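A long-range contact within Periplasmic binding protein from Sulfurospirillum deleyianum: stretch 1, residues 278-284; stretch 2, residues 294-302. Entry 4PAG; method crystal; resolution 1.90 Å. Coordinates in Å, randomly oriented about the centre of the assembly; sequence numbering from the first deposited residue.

Stretch 1 278-284: ILGAHWI
Stretch 2 (294-302) PYKIEDKVK

A helix packs nearly antiparallel to a second helix and its preceding loop through side chains that meet each other and the opposing backbone, a small van der Waals contact that buries 314 Å² and contains no hydrogen bond between the stretches. Residues 278-284 lie within a continuing helix; residues 294-296 are loop or turn, with Pro 294 at phi/psi -91/0°, Tyr 295 at -104/169° and Lys 296 at -100/104°, and Lys 296 occupies the N-cap position before the helix of 297-302. The axes approach to 10.2 Å, with N-to-C directions 170° apart. Because the directions oppose, the register runs in reverse: Leu 279 CA lies 6.9 Å from Val 301 CA, and Trp 283 CA lies 6.5 Å from Ile 297 CA. Each pair is one helical turn from the next, and i to i+4 bonds such as Trp 283 N to Leu 279 O (3.0 Å) and Val 301 N to Ile 297 O (2.9 Å) tie successive turns together within each helix.

The pairing illustrates how branched side chains fill the gap between helices. Ile 297 (chi1 t, chi2 p) points toward the first helix and sets its CD1 3.6 Å from Trp 283 N and 3.8 Å from His 282 C, reaching the backbone itself. Leu 279 (t, p) starts sideways, but its end comes nearer, placing CD1 3.8 Å from Val 301 N and 4.1 Å from Val 301 CG2; Val 301 has chi1 t.

His 282 (chi1 -86°, chi2 -83°) has NE2 hydrogen-bonded elsewhere in the structure and ND1 to a residue just outside the stretches, while one ring face receives Lys 300 (m, t, t, m), whose CE lies 4.0 Å from the ring centroid in a CH-pi contact. At the ring's edge, Tyr 295 CD2 (chi1 m, chi2 -71°) approaches His 282 CE1 to 4.2 Å, the two ring planes inclined at 76° in an oblique aromatic pair.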

# COMPACT_ATOMS: atom_id res chain seq x y z
N ILE A 278 0.47 5.48 -4.86
CA ILE A 278 0.42 6.43 -5.97
C ILE A 278 -0.30 7.73 -5.55
O ILE A 278 0.16 8.82 -5.87
CB ILE A 278 -0.29 5.79 -7.18
CG1 ILE A 278 0.62 4.70 -7.77
CG2 ILE A 278 -0.63 6.82 -8.24
CD1 ILE A 278 -0.14 3.63 -8.54
N LEU A 279 -1.40 7.58 -4.82
CA LEU A 279 -2.14 8.71 -4.27
C LEU A 279 -1.65 9.06 -2.87
O LEU A 279 -1.49 10.24 -2.53
CB LEU A 279 -3.63 8.39 -4.22
CG LEU A 279 -4.55 9.43 -3.59
CD1 LEU A 279 -4.58 10.69 -4.43
CD2 LEU A 279 -5.95 8.86 -3.43
N GLY A 280 -1.43 8.04 -2.04
CA GLY A 280 -1.04 8.25 -0.65
C GLY A 280 0.22 9.06 -0.46
O GLY A 280 0.32 9.85 0.47
N ALA A 281 1.21 8.86 -1.34
CA ALA A 281 2.45 9.64 -1.25
C ALA A 281 2.21 11.11 -1.57
O ALA A 281 2.85 11.99 -0.98
CB ALA A 281 3.52 9.05 -2.15
N HIS A 282 1.28 11.39 -2.47
CA HIS A 282 0.87 12.78 -2.73
C HIS A 282 0.18 13.38 -1.51
O HIS A 282 0.47 14.53 -1.12
CB HIS A 282 -0.04 12.89 -3.95
CG HIS A 282 0.71 13.01 -5.23
ND1 HIS A 282 1.19 14.21 -5.70
CD2 HIS A 282 1.07 12.08 -6.15
CE1 HIS A 282 1.82 14.02 -6.84
NE2 HIS A 282 1.76 12.74 -7.14
N TRP A 283 -0.73 12.62 -0.91
CA TRP A 283 -1.38 13.06 0.33
C TRP A 283 -0.35 13.38 1.41
O TRP A 283 -0.41 14.44 2.04
CB TRP A 283 -2.37 11.99 0.81
CG TRP A 283 -2.95 12.29 2.14
CD1 TRP A 283 -3.96 13.18 2.42
CD2 TRP A 283 -2.58 11.71 3.40
NE1 TRP A 283 -4.23 13.18 3.76
CE2 TRP A 283 -3.40 12.30 4.39
CE3 TRP A 283 -1.63 10.77 3.78
CZ2 TRP A 283 -3.30 11.96 5.73
CZ3 TRP A 283 -1.53 10.44 5.13
CH2 TRP A 283 -2.37 11.03 6.08
N ILE A 284 0.61 12.48 1.61
CA ILE A 284 1.73 12.73 2.54
C ILE A 284 2.49 14.02 2.17
O ILE A 284 2.78 14.86 3.05
CB ILE A 284 2.72 11.55 2.61
CG1 ILE A 284 2.07 10.33 3.29
CG2 ILE A 284 3.97 11.93 3.38
CD1 ILE A 284 2.82 9.04 3.04
N PRO A 294 2.53 21.83 -4.87
CA PRO A 294 1.89 22.65 -5.90
C PRO A 294 0.59 22.11 -6.51
O PRO A 294 0.03 22.77 -7.38
CB PRO A 294 2.98 22.70 -6.98
CG PRO A 294 3.59 21.36 -6.90
CD PRO A 294 3.57 20.97 -5.44
N TYR A 295 0.11 20.94 -6.09
CA TYR A 295 -1.10 20.36 -6.67
C TYR A 295 -2.30 20.51 -5.75
O TYR A 295 -2.16 20.91 -4.59
CB TYR A 295 -0.86 18.88 -7.01
CG TYR A 295 0.31 18.71 -7.95
CD1 TYR A 295 0.22 19.11 -9.28
CD2 TYR A 295 1.53 18.19 -7.50
CE1 TYR A 295 1.30 18.98 -10.15
CE2 TYR A 295 2.61 18.06 -8.35
CZ TYR A 295 2.49 18.46 -9.67
OH TYR A 295 3.56 18.33 -10.51
N LYS A 296 -3.49 20.22 -6.28
CA LYS A 296 -4.71 20.22 -5.50
C LYS A 296 -5.03 18.78 -5.14
O LYS A 296 -5.47 18.00 -5.98
CB LYS A 296 -5.85 20.88 -6.29
CG LYS A 296 -5.55 22.35 -6.59
CD LYS A 296 -6.00 22.78 -7.98
CE LYS A 296 -7.35 23.48 -7.96
NZ LYS A 296 -7.51 24.35 -9.17
N ILE A 297 -4.75 18.43 -3.89
CA ILE A 297 -4.84 17.05 -3.44
C ILE A 297 -6.25 16.50 -3.60
O ILE A 297 -6.42 15.36 -4.05
CB ILE A 297 -4.29 16.87 -1.99
CG1 ILE A 297 -4.20 15.39 -1.62
CG2 ILE A 297 -5.11 17.64 -0.96
CD1 ILE A 297 -3.27 14.59 -2.50
N GLU A 298 -7.26 17.31 -3.28
CA GLU A 298 -8.65 16.86 -3.42
C GLU A 298 -9.00 16.47 -4.87
O GLU A 298 -9.77 15.54 -5.08
CB GLU A 298 -9.65 17.88 -2.86
CG GLU A 298 -9.73 19.22 -3.59
CD GLU A 298 -8.62 20.22 -3.21
OE1 GLU A 298 -7.71 19.89 -2.41
OE2 GLU A 298 -8.67 21.35 -3.73
N ASP A 299 -8.42 17.16 -5.85
CA ASP A 299 -8.63 16.82 -7.26
C ASP A 299 -7.91 15.53 -7.67
O ASP A 299 -8.42 14.76 -8.48
CB ASP A 299 -8.21 17.97 -8.18
CG ASP A 299 -9.11 19.19 -8.04
OD1 ASP A 299 -10.17 19.10 -7.38
OD2 ASP A 299 -8.75 20.24 -8.61
N LYS A 300 -6.71 15.31 -7.13
CA LYS A 300 -6.01 14.03 -7.33
C LYS A 300 -6.78 12.85 -6.74
O LYS A 300 -6.89 11.80 -7.37
CB LYS A 300 -4.61 14.09 -6.73
CG LYS A 300 -3.68 14.99 -7.52
CD LYS A 300 -2.22 14.69 -7.23
CE LYS A 300 -1.32 15.28 -8.31
NZ LYS A 300 -1.42 14.52 -9.58
N VAL A 301 -7.34 13.03 -5.55
CA VAL A 301 -8.18 11.99 -4.95
C VAL A 301 -9.34 11.66 -5.89
O VAL A 301 -9.61 10.49 -6.17
CB VAL A 301 -8.71 12.38 -3.55
CG1 VAL A 301 -9.56 11.26 -2.96
CG2 VAL A 301 -7.57 12.71 -2.59
N LYS A 302 -10.02 12.69 -6.38
CA LYS A 302 -11.19 12.49 -7.23
C LYS A 302 -10.84 11.74 -8.51
O LYS A 302 -11.53 10.78 -8.86
CB LYS A 302 -11.90 13.82 -7.56
CG LYS A 302 -12.81 14.31 -6.44
CD LYS A 302 -13.29 15.73 -6.71
CE LYS A 302 -14.38 16.17 -5.74
NZ LYS A 302 -15.75 16.13 -6.33